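Local coordinates for protein Myo-inositol 2-dehydrogenase (Lactobacillus plantarum WCFS1, PDB 3CEA) that probably catalyses the NAD-dependent oxidation of myo-inositol at its 2-position, using a Rossmann-type cofactor domain and a GFO/IDH/MocA-type C-terminal domain, at residues V78-F83 and T175-G180; E168-F173 and F183-I188; I14-L19 and L47-N52. All blocks are in the same frame, centred on the assembly; numbering follows the deposited sequence.

Contact 1: residues V78-F83 and T175-G180. With NAD (nicotinamide-adenine-dinucleotide), chain E.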
loop_
_atom_site.group_PDB
_atom_site.type_symbol
_atom_site.label_atom_id
_atom_site.label_comp_id
_atom_site.label_asym_id
_atom_site.label_seq_id
_atom_site.Cartn_x
_atom_site.Cartn_y
_atom_site.Cartn_z
ATOM N N VAL A 78 8.811 17.118 -32.619
ATOM C CA VAL A 78 7.860 17.181 -31.512
ATOM C C VAL A 78 6.822 18.276 -31.807
ATOM O O VAL A 78 6.384 19.006 -30.911
ATOM C CB VAL A 78 8.564 17.441 -30.151
ATOM C CG1 VAL A 78 7.710 16.914 -29.003
ATOM C CG2 VAL A 78 9.944 16.790 -30.115
ATOM N N ALA A 79 6.458 18.391 -33.082
ATOM C CA ALA A 79 5.368 19.254 -33.524
ATOM C C ALA A 79 4.072 18.439 -33.492
ATOM O O ALA A 79 4.129 17.221 -33.327
ATOM C CB ALA A 79 5.650 19.774 -34.927
ATOM N N PRO A 80 2.900 19.096 -33.631
ATOM C CA PRO A 80 1.619 18.373 -33.626
ATOM C C PRO A 80 1.541 17.248 -34.663
ATOM O O PRO A 80 2.227 17.294 -35.684
ATOM C CB PRO A 80 0.597 19.464 -33.955
ATOM C CG PRO A 80 1.234 20.724 -33.504
ATOM C CD PRO A 80 2.697 20.550 -33.774
ATOM N N THR A 81 0.685 16.264 -34.392
ATOM C CA THR A 81 0.559 15.046 -35.203
ATOM C C THR A 81 0.291 15.249 -36.710
ATOM O O THR A 81 0.900 14.554 -37.528
ATOM C CB THR A 81 -0.483 14.075 -34.593
ATOM O OG1 THR A 81 -0.172 13.858 -33.213
ATOM C CG2 THR A 81 -0.478 12.737 -35.311
ATOM N N PRO A 82 -0.620 16.178 -37.087
ATOM C CA PRO A 82 -0.867 16.369 -38.524
ATOM C C PRO A 82 0.376 16.725 -39.348
ATOM O O PRO A 82 0.433 16.403 -40.537
ATOM C CB PRO A 82 -1.874 17.527 -38.554
ATOM C CG PRO A 82 -2.563 17.453 -37.247
ATOM C CD PRO A 82 -1.486 17.059 -36.280
ATOM N N PHE A 83 1.355 17.372 -38.716
ATOM C CA PHE A 83 2.567 17.829 -39.405
ATOM C C PHE A 83 3.674 16.774 -39.468
ATOM O O PHE A 83 4.678 16.966 -40.151
ATOM C CB PHE A 83 3.099 19.111 -38.759
ATOM C CG PHE A 83 2.160 20.277 -38.862
ATOM C CD1 PHE A 83 2.092 21.032 -40.031
ATOM C CD2 PHE A 83 1.346 20.627 -37.789
ATOM C CE1 PHE A 83 1.222 22.116 -40.133
ATOM C CE2 PHE A 83 0.472 21.712 -37.879
ATOM C CZ PHE A 83 0.411 22.458 -39.055
ATOM N N THR A 175 -7.307 22.253 -29.714
ATOM C CA THR A 175 -8.039 23.253 -30.497
ATOM C C THR A 175 -7.167 23.777 -31.642
ATOM O O THR A 175 -7.664 24.042 -32.740
ATOM C CB THR A 175 -8.557 24.417 -29.617
ATOM O OG1 THR A 175 -9.304 23.887 -28.514
ATOM C CG2 THR A 175 -9.457 25.357 -30.416
ATOM N N GLU A 176 -5.867 23.903 -31.383
ATOM C CA GLU A 176 -4.918 24.388 -32.386
ATOM C C GLU A 176 -4.628 23.356 -33.480
ATOM O O GLU A 176 -4.261 23.720 -34.602
ATOM C CB GLU A 176 -3.615 24.849 -31.726
ATOM C CG GLU A 176 -3.730 26.187 -31.001
ATOM C CD GLU A 176 -2.449 26.595 -30.292
ATOM O OE1 GLU A 176 -1.697 25.702 -29.841
ATOM O OE2 GLU A 176 -2.200 27.815 -30.175
ATOM N N ALA A 177 -4.790 22.076 -33.146
ATOM C CA ALA A 177 -4.558 20.984 -34.093
ATOM C C ALA A 177 -5.408 19.756 -33.771
ATOM O O ALA A 177 -5.798 19.543 -32.622
ATOM C CB ALA A 177 -3.073 20.612 -34.128
ATOM N N ASP A 178 -5.688 18.960 -34.800
ATOM C CA ASP A 178 -6.363 17.676 -34.650
ATOM C C ASP A 178 -5.441 16.720 -33.886
ATOM O O ASP A 178 -4.351 16.388 -34.362
ATOM C CB ASP A 178 -6.705 17.114 -36.037
ATOM C CG ASP A 178 -7.736 15.985 -35.999
ATOM O OD1 ASP A 178 -7.915 15.327 -34.950
ATOM O OD2 ASP A 178 -8.364 15.746 -37.051
ATOM N N SER A 179 -5.870 16.304 -32.695
ATOM C CA SER A 179 -5.112 15.337 -31.896
ATOM C C SER A 179 -5.374 13.907 -32.371
ATOM O O SER A 179 -4.547 13.013 -32.168
ATOM C CB SER A 179 -5.445 15.469 -30.409
ATOM O OG SER A 179 -6.705 14.895 -30.109
ATOM N N GLY A 180 -6.530 13.710 -33.000
ATOM C CA GLY A 180 -6.928 12.408 -33.521
ATOM C C GLY A 180 -7.912 11.680 -32.629
ATOM O O GLY A 180 -8.233 10.516 -32.871
HETATM P PA NAD E . 2.214 21.339 -27.969
HETATM O O1A NAD E . 2.354 21.565 -26.512
HETATM O O2A NAD E . 1.005 21.995 -28.514
HETATM O O5B NAD E . 3.550 21.846 -28.710
HETATM C C5B NAD E . 3.603 21.951 -30.119
HETATM C C4B NAD E . 4.824 22.771 -30.530
HETATM O O4B NAD E . 5.067 22.642 -31.920
HETATM C C3B NAD E . 4.641 24.253 -30.246
HETATM O O3B NAD E . 5.810 24.714 -29.614
HETATM C C2B NAD E . 4.487 24.897 -31.610
HETATM O O2B NAD E . 5.085 26.172 -31.677
HETATM C C1B NAD E . 5.180 23.912 -32.537
HETATM N N9A NAD E . 4.562 23.896 -33.877
HETATM C C8A NAD E . 3.233 23.720 -34.174
HETATM N N7A NAD E . 3.076 23.765 -35.517
HETATM C C5A NAD E . 4.287 23.972 -36.081
HETATM C C6A NAD E . 4.689 24.103 -37.406
HETATM N N6A NAD E . 3.846 23.779 -38.381
HETATM N N1A NAD E . 6.028 24.312 -37.690
HETATM C C2A NAD E . 6.957 24.392 -36.666
HETATM N N3A NAD E . 6.548 24.263 -35.350
HETATM C C4A NAD E . 5.234 24.056 -35.062
HETATM O O3 NAD E . 2.167 19.761 -28.290
HETATM P PN NAD E . 2.956 18.684 -27.387
HETATM O O1N NAD E . 4.293 19.222 -27.038
HETATM O O2N NAD E . 2.025 18.235 -26.332
HETATM O O5D NAD E . 3.153 17.422 -28.363
HETATM C C5D NAD E . 3.655 17.526 -29.675
HETATM C C4D NAD E . 3.700 16.121 -30.268
HETATM O O4D NAD E . 4.205 15.204 -29.312
HETATM C C3D NAD E . 2.320 15.635 -30.685
HETATM O O3D NAD E . 2.389 15.131 -31.999
HETATM C C2D NAD E . 1.985 14.531 -29.701
HETATM O O2D NAD E . 1.312 13.460 -30.316
HETATM C C1D NAD E . 3.340 14.093 -29.160
HETATM N N1N NAD E . 3.256 13.672 -27.747
HETATM C C2N NAD E . 3.779 12.455 -27.388
HETATM C C3N NAD E . 3.716 12.020 -26.060
HETATM C C7N NAD E . 4.434 10.777 -25.620
HETATM O O7N NAD E . 4.007 10.141 -24.438
HETATM N N7N NAD E . 5.452 10.300 -26.344
HETATM C C4N NAD E . 3.114 12.833 -25.101
HETATM C C5N NAD E . 2.583 14.066 -25.474
HETATM C C6N NAD E . 2.661 14.475 -26.805
#

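Contact 2: residues E168-F173 and F183-I188. With NAD (nicotinamide-adenine-dinucleotide), chain E.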
loop_
_atom_site.group_PDB
_atom_site.type_symbol
_atom_site.label_atom_id
_atom_site.label_comp_id
_atom_site.label_asym_id
_atom_site.label_seq_id
_atom_site.Cartn_x
_atom_site.Cartn_y
_atom_site.Cartn_z
ATOM N N GLU A 168 -6.635 22.680 -19.320
ATOM C CA GLU A 168 -6.365 23.917 -20.054
ATOM C C GLU A 168 -5.301 23.713 -21.139
ATOM O O GLU A 168 -5.488 24.124 -22.287
ATOM C CB GLU A 168 -5.959 25.038 -19.090
ATOM C CG GLU A 168 -5.908 26.422 -19.727
ATOM C CD GLU A 168 -5.527 27.520 -18.745
ATOM O OE1 GLU A 168 -5.965 27.467 -17.574
ATOM O OE2 GLU A 168 -4.796 28.447 -19.152
ATOM N N SER A 169 -4.198 23.065 -20.765
ATOM C CA SER A 169 -3.089 22.792 -21.685
ATOM C C SER A 169 -3.422 21.757 -22.761
ATOM O O SER A 169 -2.790 21.745 -23.820
ATOM C CB SER A 169 -1.831 22.370 -20.917
ATOM O OG SER A 169 -2.136 21.413 -19.919
ATOM N N PHE A 170 -4.395 20.888 -22.492
ATOM C CA PHE A 170 -4.860 19.946 -23.508
ATOM C C PHE A 170 -5.791 20.619 -24.516
ATOM O O PHE A 170 -5.680 20.378 -25.719
ATOM C CB PHE A 170 -5.556 18.721 -22.902
ATOM C CG PHE A 170 -6.396 17.967 -23.900
ATOM C CD1 PHE A 170 -5.803 17.106 -24.817
ATOM C CD2 PHE A 170 -7.774 18.159 -23.955
ATOM C CE1 PHE A 170 -6.571 16.431 -25.760
ATOM C CE2 PHE A 170 -8.548 17.488 -24.893
ATOM C CZ PHE A 170 -7.945 16.620 -25.795
ATOM N N THR A 171 -6.722 21.434 -24.019
ATOM C CA THR A 171 -7.670 22.146 -24.878
ATOM C C THR A 171 -6.915 23.011 -25.896
ATOM O O THR A 171 -7.239 23.004 -27.084
ATOM C CB THR A 171 -8.677 22.984 -24.048
ATOM O OG1 THR A 171 -9.342 22.134 -23.104
ATOM C CG2 THR A 171 -9.723 23.634 -24.943
ATOM N N LYS A 172 -5.899 23.731 -25.415
ATOM C CA LYS A 172 -4.968 24.488 -26.259
ATOM C C LYS A 172 -4.347 23.588 -27.329
ATOM O O LYS A 172 -4.335 23.930 -28.511
ATOM C CB LYS A 172 -3.862 25.093 -25.381
ATOM C CG LYS A 172 -2.746 25.826 -26.119
ATOM C CD LYS A 172 -2.971 27.329 -26.121
ATOM C CE LYS A 172 -1.655 28.085 -26.237
ATOM N NZ LYS A 172 -1.113 28.093 -27.624
ATOM N N PHE A 173 -3.851 22.433 -26.891
ATOM C CA PHE A 173 -3.207 21.437 -27.746
ATOM C C PHE A 173 -4.165 20.858 -28.790
ATOM O O PHE A 173 -3.763 20.599 -29.926
ATOM C CB PHE A 173 -2.606 20.335 -26.855
ATOM C CG PHE A 173 -2.263 19.055 -27.578
ATOM C CD1 PHE A 173 -1.095 18.951 -28.331
ATOM C CD2 PHE A 173 -3.093 17.939 -27.469
ATOM C CE1 PHE A 173 -0.772 17.762 -28.987
ATOM C CE2 PHE A 173 -2.778 16.746 -28.119
ATOM C CZ PHE A 173 -1.615 16.657 -28.878
ATOM N N PHE A 183 -8.681 7.955 -28.212
ATOM C CA PHE A 183 -8.079 6.633 -28.412
ATOM C C PHE A 183 -6.718 6.729 -29.095
ATOM O O PHE A 183 -5.806 5.964 -28.782
ATOM C CB PHE A 183 -9.002 5.718 -29.227
ATOM C CG PHE A 183 -10.275 5.342 -28.521
ATOM C CD1 PHE A 183 -10.282 4.345 -27.547
ATOM C CD2 PHE A 183 -11.475 5.971 -28.843
ATOM C CE1 PHE A 183 -11.465 3.989 -26.899
ATOM C CE2 PHE A 183 -12.661 5.621 -28.199
ATOM C CZ PHE A 183 -12.654 4.625 -27.226
ATOM N N VAL A 184 -6.593 7.669 -30.029
ATOM C CA VAL A 184 -5.342 7.884 -30.751
ATOM C C VAL A 184 -4.307 8.595 -29.871
ATOM O O VAL A 184 -3.138 8.202 -29.839
ATOM C CB VAL A 184 -5.576 8.654 -32.081
ATOM C CG1 VAL A 184 -4.267 9.188 -32.659
ATOM C CG2 VAL A 184 -6.274 7.760 -33.093
ATOM N N ASP A 185 -4.747 9.623 -29.150
ATOM C CA ASP A 185 -3.847 10.428 -28.332
ATOM C C ASP A 185 -3.417 9.716 -27.046
ATOM O O ASP A 185 -2.229 9.682 -26.727
ATOM C CB ASP A 185 -4.473 11.791 -28.016
ATOM C CG ASP A 185 -3.446 12.813 -27.553
ATOM O OD1 ASP A 185 -2.374 12.928 -28.193
ATOM O OD2 ASP A 185 -3.715 13.510 -26.550
HETATM N N MSE A 186 -4.376 9.150 -26.314
HETATM C CA MSE A 186 -4.067 8.446 -25.073
HETATM C C MSE A 186 -3.741 6.964 -25.267
HETATM O O MSE A 186 -2.621 6.526 -24.991
HETATM C CB MSE A 186 -5.200 8.589 -24.050
HETATM C CG MSE A 186 -5.149 9.837 -23.184
HETATM SE SE MSE A 186 -3.446 10.229 -22.261
HETATM C CE MSE A 186 -2.622 8.438 -22.104
ATOM N N ASN A 187 -4.721 6.207 -25.754
ATOM C CA ASN A 187 -4.694 4.744 -25.693
ATOM C C ASN A 187 -3.679 4.027 -26.585
ATOM O O ASN A 187 -3.417 2.837 -26.392
ATOM C CB ASN A 187 -6.099 4.189 -25.939
ATOM C CG ASN A 187 -7.076 4.589 -24.853
ATOM O OD1 ASN A 187 -8.098 5.224 -25.122
ATOM N ND2 ASN A 187 -6.758 4.232 -23.610
ATOM N N ILE A 188 -3.109 4.754 -27.543
ATOM C CA ILE A 188 -2.147 4.201 -28.502
ATOM C C ILE A 188 -0.939 3.547 -27.819
ATOM O O ILE A 188 -0.410 2.543 -28.305
ATOM C CB ILE A 188 -1.689 5.281 -29.527
ATOM C CG1 ILE A 188 -1.061 4.634 -30.765
ATOM C CG2 ILE A 188 -0.760 6.310 -28.877
ATOM C CD1 ILE A 188 -0.838 5.590 -31.919
HETATM P PA NAD E . 2.214 21.339 -27.969
HETATM O O1A NAD E . 2.354 21.565 -26.512
HETATM O O2A NAD E . 1.005 21.995 -28.514
HETATM O O5B NAD E . 3.550 21.846 -28.710
HETATM C C5B NAD E . 3.603 21.951 -30.119
HETATM C C4B NAD E . 4.824 22.771 -30.530
HETATM O O4B NAD E . 5.067 22.642 -31.920
HETATM C C3B NAD E . 4.641 24.253 -30.246
HETATM O O3B NAD E . 5.810 24.714 -29.614
HETATM C C2B NAD E . 4.487 24.897 -31.610
HETATM O O2B NAD E . 5.085 26.172 -31.677
HETATM C C1B NAD E . 5.180 23.912 -32.537
HETATM N N9A NAD E . 4.562 23.896 -33.877
HETATM C C8A NAD E . 3.233 23.720 -34.174
HETATM N N7A NAD E . 3.076 23.765 -35.517
HETATM C C5A NAD E . 4.287 23.972 -36.081
HETATM C C6A NAD E . 4.689 24.103 -37.406
HETATM N N6A NAD E . 3.846 23.779 -38.381
HETATM N N1A NAD E . 6.028 24.312 -37.690
HETATM C C2A NAD E . 6.957 24.392 -36.666
HETATM N N3A NAD E . 6.548 24.263 -35.350
HETATM C C4A NAD E . 5.234 24.056 -35.062
HETATM O O3 NAD E . 2.167 19.761 -28.290
HETATM P PN NAD E . 2.956 18.684 -27.387
HETATM O O1N NAD E . 4.293 19.222 -27.038
HETATM O O2N NAD E . 2.025 18.235 -26.332
HETATM O O5D NAD E . 3.153 17.422 -28.363
HETATM C C5D NAD E . 3.655 17.526 -29.675
HETATM C C4D NAD E . 3.700 16.121 -30.268
HETATM O O4D NAD E . 4.205 15.204 -29.312
HETATM C C3D NAD E . 2.320 15.635 -30.685
HETATM O O3D NAD E . 2.389 15.131 -31.999
HETATM C C2D NAD E . 1.985 14.531 -29.701
HETATM O O2D NAD E . 1.312 13.460 -30.316
HETATM C C1D NAD E . 3.340 14.093 -29.160
HETATM N N1N NAD E . 3.256 13.672 -27.747
HETATM C C2N NAD E . 3.779 12.455 -27.388
HETATM C C3N NAD E . 3.716 12.020 -26.060
HETATM C C7N NAD E . 4.434 10.777 -25.620
HETATM O O7N NAD E . 4.007 10.141 -24.438
HETATM N N7N NAD E . 5.452 10.300 -26.344
HETATM C C4N NAD E . 3.114 12.833 -25.101
HETATM C C5N NAD E . 2.583 14.066 -25.474
HETATM C C6N NAD E . 2.661 14.475 -26.805
#

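Contact 3: residues I14-L19 and L47-N52. With NAD (nicotinamide-adenine-dinucleotide), chain E.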
loop_
_atom_site.group_PDB
_atom_site.type_symbol
_atom_site.label_atom_id
_atom_site.label_comp_id
_atom_site.label_asym_id
_atom_site.label_seq_id
_atom_site.Cartn_x
_atom_site.Cartn_y
_atom_site.Cartn_z
ATOM N N ILE A 14 12.040 20.332 -33.816
ATOM C CA ILE A 14 10.821 21.050 -34.163
ATOM C C ILE A 14 9.833 20.879 -33.015
ATOM O O ILE A 14 9.561 19.759 -32.587
ATOM C CB ILE A 14 10.191 20.556 -35.489
ATOM C CG1 ILE A 14 11.237 20.515 -36.610
ATOM C CG2 ILE A 14 9.011 21.449 -35.881
ATOM C CD1 ILE A 14 10.804 19.728 -37.837
ATOM N N GLY A 15 9.316 21.998 -32.513
ATOM C CA GLY A 15 8.343 21.987 -31.425
ATOM C C GLY A 15 8.993 22.058 -30.058
ATOM O O GLY A 15 9.903 21.283 -29.751
ATOM N N LEU A 16 8.524 22.998 -29.241
ATOM C CA LEU A 16 9.041 23.186 -27.886
ATOM C C LEU A 16 7.908 23.305 -26.863
ATOM O O LEU A 16 8.035 24.012 -25.862
ATOM C CB LEU A 16 9.961 24.411 -27.822
ATOM C CG LEU A 16 11.242 24.426 -28.669
ATOM C CD1 LEU A 16 11.875 25.809 -28.652
ATOM C CD2 LEU A 16 12.245 23.369 -28.211
ATOM N N GLY A 17 6.809 22.600 -27.120
ATOM C CA GLY A 17 5.631 22.648 -26.257
ATOM C C GLY A 17 5.740 21.758 -25.034
ATOM O O GLY A 17 6.805 21.654 -24.426
ATOM N N ARG A 18 4.630 21.110 -24.685
ATOM C CA ARG A 18 4.536 20.255 -23.494
ATOM C C ARG A 18 5.631 19.188 -23.425
ATOM O O ARG A 18 6.211 18.949 -22.358
ATOM C CB ARG A 18 3.153 19.598 -23.418
ATOM C CG ARG A 18 2.031 20.561 -23.046
ATOM C CD ARG A 18 0.674 20.126 -23.593
ATOM N NE ARG A 18 0.260 18.804 -23.122
ATOM C CZ ARG A 18 -0.135 17.805 -23.911
ATOM N NH1 ARG A 18 -0.192 17.966 -25.227
ATOM N NH2 ARG A 18 -0.493 16.643 -23.380
ATOM N N LEU A 19 5.909 18.555 -24.561
ATOM C CA LEU A 19 6.943 17.529 -24.628
ATOM C C LEU A 19 8.243 18.067 -25.221
ATOM O O LEU A 19 9.334 17.676 -24.794
ATOM C CB LEU A 19 6.447 16.308 -25.408
ATOM C CG LEU A 19 7.377 15.092 -25.498
ATOM C CD1 LEU A 19 7.870 14.629 -24.127
ATOM C CD2 LEU A 19 6.679 13.970 -26.215
ATOM N N LEU A 47 11.131 30.085 -28.498
ATOM C CA LEU A 47 12.384 30.179 -29.245
ATOM C C LEU A 47 13.412 31.041 -28.512
ATOM O O LEU A 47 14.605 30.725 -28.517
ATOM C CB LEU A 47 12.136 30.715 -30.659
ATOM C CG LEU A 47 11.321 29.840 -31.619
ATOM C CD1 LEU A 47 10.914 30.634 -32.853
ATOM C CD2 LEU A 47 12.083 28.578 -32.012
ATOM N N GLU A 48 12.943 32.120 -27.886
ATOM C CA GLU A 48 13.791 32.972 -27.049
ATOM C C GLU A 48 14.327 32.196 -25.852
ATOM O O GLU A 48 15.486 32.360 -25.468
ATOM C CB GLU A 48 13.022 34.202 -26.565
ATOM C CG GLU A 48 12.813 35.272 -27.627
ATOM C CD GLU A 48 12.012 36.457 -27.116
ATOM O OE1 GLU A 48 11.076 36.252 -26.308
ATOM O OE2 GLU A 48 12.315 37.597 -27.528
ATOM N N TRP A 49 13.468 31.356 -25.275
ATOM C CA TRP A 49 13.836 30.469 -24.173
ATOM C C TRP A 49 14.940 29.490 -24.582
ATOM O O TRP A 49 15.865 29.236 -23.809
ATOM C CB TRP A 49 12.601 29.712 -23.666
ATOM C CG TRP A 49 12.912 28.583 -22.721
ATOM C CD1 TRP A 49 13.262 28.686 -21.403
ATOM C CD2 TRP A 49 12.898 27.182 -23.022
ATOM N NE1 TRP A 49 13.470 27.439 -20.868
ATOM C CE2 TRP A 49 13.253 26.497 -21.839
ATOM C CE3 TRP A 49 12.623 26.439 -24.178
ATOM C CZ2 TRP A 49 13.339 25.101 -21.776
ATOM C CZ3 TRP A 49 12.709 25.048 -24.114
ATOM C CH2 TRP A 49 13.064 24.397 -22.920
ATOM N N ALA A 50 14.840 28.958 -25.800
ATOM C CA ALA A 50 15.841 28.039 -26.338
ATOM C C ALA A 50 17.210 28.703 -26.490
ATOM O O ALA A 50 18.232 28.104 -26.158
ATOM C CB ALA A 50 15.372 27.459 -27.666
ATOM N N LYS A 51 17.219 29.943 -26.980
ATOM C CA LYS A 51 18.454 30.711 -27.139
ATOM C C LYS A 51 19.053 31.162 -25.804
ATOM O O LYS A 51 20.236 30.937 -25.543
ATOM C CB LYS A 51 18.229 31.928 -28.045
ATOM C CG LYS A 51 18.139 31.607 -29.530
ATOM C CD LYS A 51 18.215 32.871 -30.378
ATOM N N ASN A 52 18.230 31.788 -24.963
ATOM C CA ASN A 52 18.705 32.422 -23.729
ATOM C C ASN A 52 18.970 31.468 -22.566
ATOM O O ASN A 52 19.935 31.651 -21.820
ATOM C CB ASN A 52 17.743 33.533 -23.288
ATOM C CG ASN A 52 17.605 34.635 -24.326
ATOM O OD1 ASN A 52 18.597 35.118 -24.877
ATOM N ND2 ASN A 52 16.369 35.040 -24.594
HETATM P PA NAD E . 2.214 21.339 -27.969
HETATM O O1A NAD E . 2.354 21.565 -26.512
HETATM O O2A NAD E . 1.005 21.995 -28.514
HETATM O O5B NAD E . 3.550 21.846 -28.710
HETATM C C5B NAD E . 3.603 21.951 -30.119
HETATM C C4B NAD E . 4.824 22.771 -30.530
HETATM O O4B NAD E . 5.067 22.642 -31.920
HETATM C C3B NAD E . 4.641 24.253 -30.246
HETATM O O3B NAD E . 5.810 24.714 -29.614
HETATM C C2B NAD E . 4.487 24.897 -31.610
HETATM O O2B NAD E . 5.085 26.172 -31.677
HETATM C C1B NAD E . 5.180 23.912 -32.537
HETATM N N9A NAD E . 4.562 23.896 -33.877
HETATM C C8A NAD E . 3.233 23.720 -34.174
HETATM N N7A NAD E . 3.076 23.765 -35.517
HETATM C C5A NAD E . 4.287 23.972 -36.081
HETATM C C6A NAD E . 4.689 24.103 -37.406
HETATM N N6A NAD E . 3.846 23.779 -38.381
HETATM N N1A NAD E . 6.028 24.312 -37.690
HETATM C C2A NAD E . 6.957 24.392 -36.666
HETATM N N3A NAD E . 6.548 24.263 -35.350
HETATM C C4A NAD E . 5.234 24.056 -35.062
HETATM O O3 NAD E . 2.167 19.761 -28.290
HETATM P PN NAD E . 2.956 18.684 -27.387
HETATM O O1N NAD E . 4.293 19.222 -27.038
HETATM O O2N NAD E . 2.025 18.235 -26.332
HETATM O O5D NAD E . 3.153 17.422 -28.363
HETATM C C5D NAD E . 3.655 17.526 -29.675
HETATM C C4D NAD E . 3.700 16.121 -30.268
HETATM O O4D NAD E . 4.205 15.204 -29.312
HETATM C C3D NAD E . 2.320 15.635 -30.685
HETATM O O3D NAD E . 2.389 15.131 -31.999
HETATM C C2D NAD E . 1.985 14.531 -29.701
HETATM O O2D NAD E . 1.312 13.460 -30.316
HETATM C C1D NAD E . 3.340 14.093 -29.160
HETATM N N1N NAD E . 3.256 13.672 -27.747
HETATM C C2N NAD E . 3.779 12.455 -27.388
HETATM C C3N NAD E . 3.716 12.020 -26.060
HETATM C C7N NAD E . 4.434 10.777 -25.620
HETATM O O7N NAD E . 4.007 10.141 -24.438
HETATM N N7N NAD E . 5.452 10.300 -26.344
HETATM C C4N NAD E . 3.114 12.833 -25.101
HETATM C C5N NAD E . 2.583 14.066 -25.474
HETATM C C6N NAD E . 2.661 14.475 -26.805
#

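Contact 1: residues V78-F83 and T175-G180
P80 and A177 meet through single carbons, CB of the proline ring lying 3.8 Å from CB of A177, an apolar touch between the loop 78-83 and the segment 175-180. The two prolines of the loop divide the work. P80 gives A177 the CB corner of its ring, while the far corner turns to the cofactor, P80 CD standing only 3.2 Å from C8A of the NAD adenine, a tight approach. P82 instead lays its CD and CG beside a polar backbone atom, with CD 3.5 Å from D178 O. The carboxylate of D178 leads away from the loop and turns back on its own segment, where OD1 accepts a weak hydrogen bond from G180 N.

In Rossmann-type dehydrogenases the loop after the fourth strand of the sheet runs past the bound dinucleotide, and here the loop following strand 74-77 does so while also meeting the end of helix 167-176 from the C-terminal domain. The ribose hydroxyl O3D of the nicotinamide half is gripped twice: it donates to A79 O at 3.0 Å, and it shares a hydrogen bond of 3.1 Å with T81 OG1. The T81 hydroxyl reaches it by lying beside the backbone N (chi1 -52°), opposite the carbonyl carbon. A79 O is also bonded to H84 NE2. At the adenine end, F83 presents a ring face to the exocyclic amine, N6A sitting 3.5 Å above the plane over the ring centre. A backbone bond from F83 N to P80 O closes the turn that brings this ring round to the base.

Contact 2: residues E168-F173 and F183-I188
D185 faces F173 and F170 from the neighbouring helix, and its short side chain carries the whole contact. CB sets out toward helix 167-176, and with CG anti to the backbone N (chi1 -162°) the carboxylate is held out to the two phenylalanine rings. CG comes 4.0 Å from CE2 of F173. OD1 lies 3.8 Å from that same CE2 and nearly as close to CZ, while also forming a long, weak ion pair with K102 NZ. OD2 ends 3.7 Å from F173 CE2 and, near the plane of the other ring, 4.2 Å from CE1 at the edge of F170. Its strongest partner is R244, whose NH2 makes a salt bridge to OD2 and whose guanidinium also forms a cation-pi contact with F170. The carboxylate plane is turned 26° from the F173 ring.

Across that ring from the acid, F173 CD1 lies 3.4 Å from the bridging oxygen O3 of the NAD pyrophosphate, so the F173 ring touches the acid at one end and the pyrophosphate at the other. The contact spans helices 167-176 and 182-198 of the C-terminal domain; D185 lies in a wider pi-type turn of the latter, whose F183 and V184 pack against helix 319-338.

Contact 3: residues I14-L19 and L47-N52
The amide of R18 donates to the phosphate oxygen O1A of NAD at 3.0 Å and 173°, and the next amide, L19 N, reaches O1N on the second phosphate at 3.0 Å and an almost straight 178°. Both belong to the turn between strand 9-14 and helix 20-29, whose G15, G17 and G20 fit the GxGxxG pattern of a Rossmann dinucleotide-binding fold. Consecutive amides thus hold one oxygen from each half of the pyrophosphate. Earlier in the turn, L16 N donates to the adenosine ribose hydroxyl O3B at 3.2 Å, and G17, which has no side chain, brings its CA to 3.3 Å from O5B. The R18 side chain, bent at chi3, runs along O1A and O2N with its CB, CG and CD, and its positive charge would be expected to help offset that of the phosphates.

L16 links this cofactor side to helix 44-52. While its amide faces the ribose, its side chain runs outward between the helix residues, CG lying beside the backbone N (chi1 -62°) and the chain continuing extended. The two methyls then part: CD1 rests 4.0 Å from CB of A50 and 4.4 Å from CD2 of L47, whereas CD2 comes to the edge of the W49 indole, near its plane, 4.5 Å from CZ3. W49 also touches E21 and R25 of helix 20-29, and L16 touches A24 there, so the L16 and W49 side chains bridge helices 20-29 and 44-52. At the other end of the turn, the CD2 methyl of L19 lies 3.5 Å from C2N of the nicotinamide ring.

Contact 3 closes first along the chain, within the Rossmann-type domain; contacts 1 and 2 follow with interleaved segments and share helix 167-176. Contacts 1 and 2 have centres about 9 Å apart, and S179 packs on F173 between them. The centre of contact 3 is about 17 Å from that of contact 1 and 20 Å from that of contact 2. Strands 9-14 and 74-77, adjacent in the parallel sheet, deliver the loops of contacts 3 and 1 to NAD, with a probable hydrogen bond from V78 N to I14 O. R18 of contact 3 meets F173 of contact 2 in a cation-pi contact, and all three contacts touch the one NAD, where the two domains face each other.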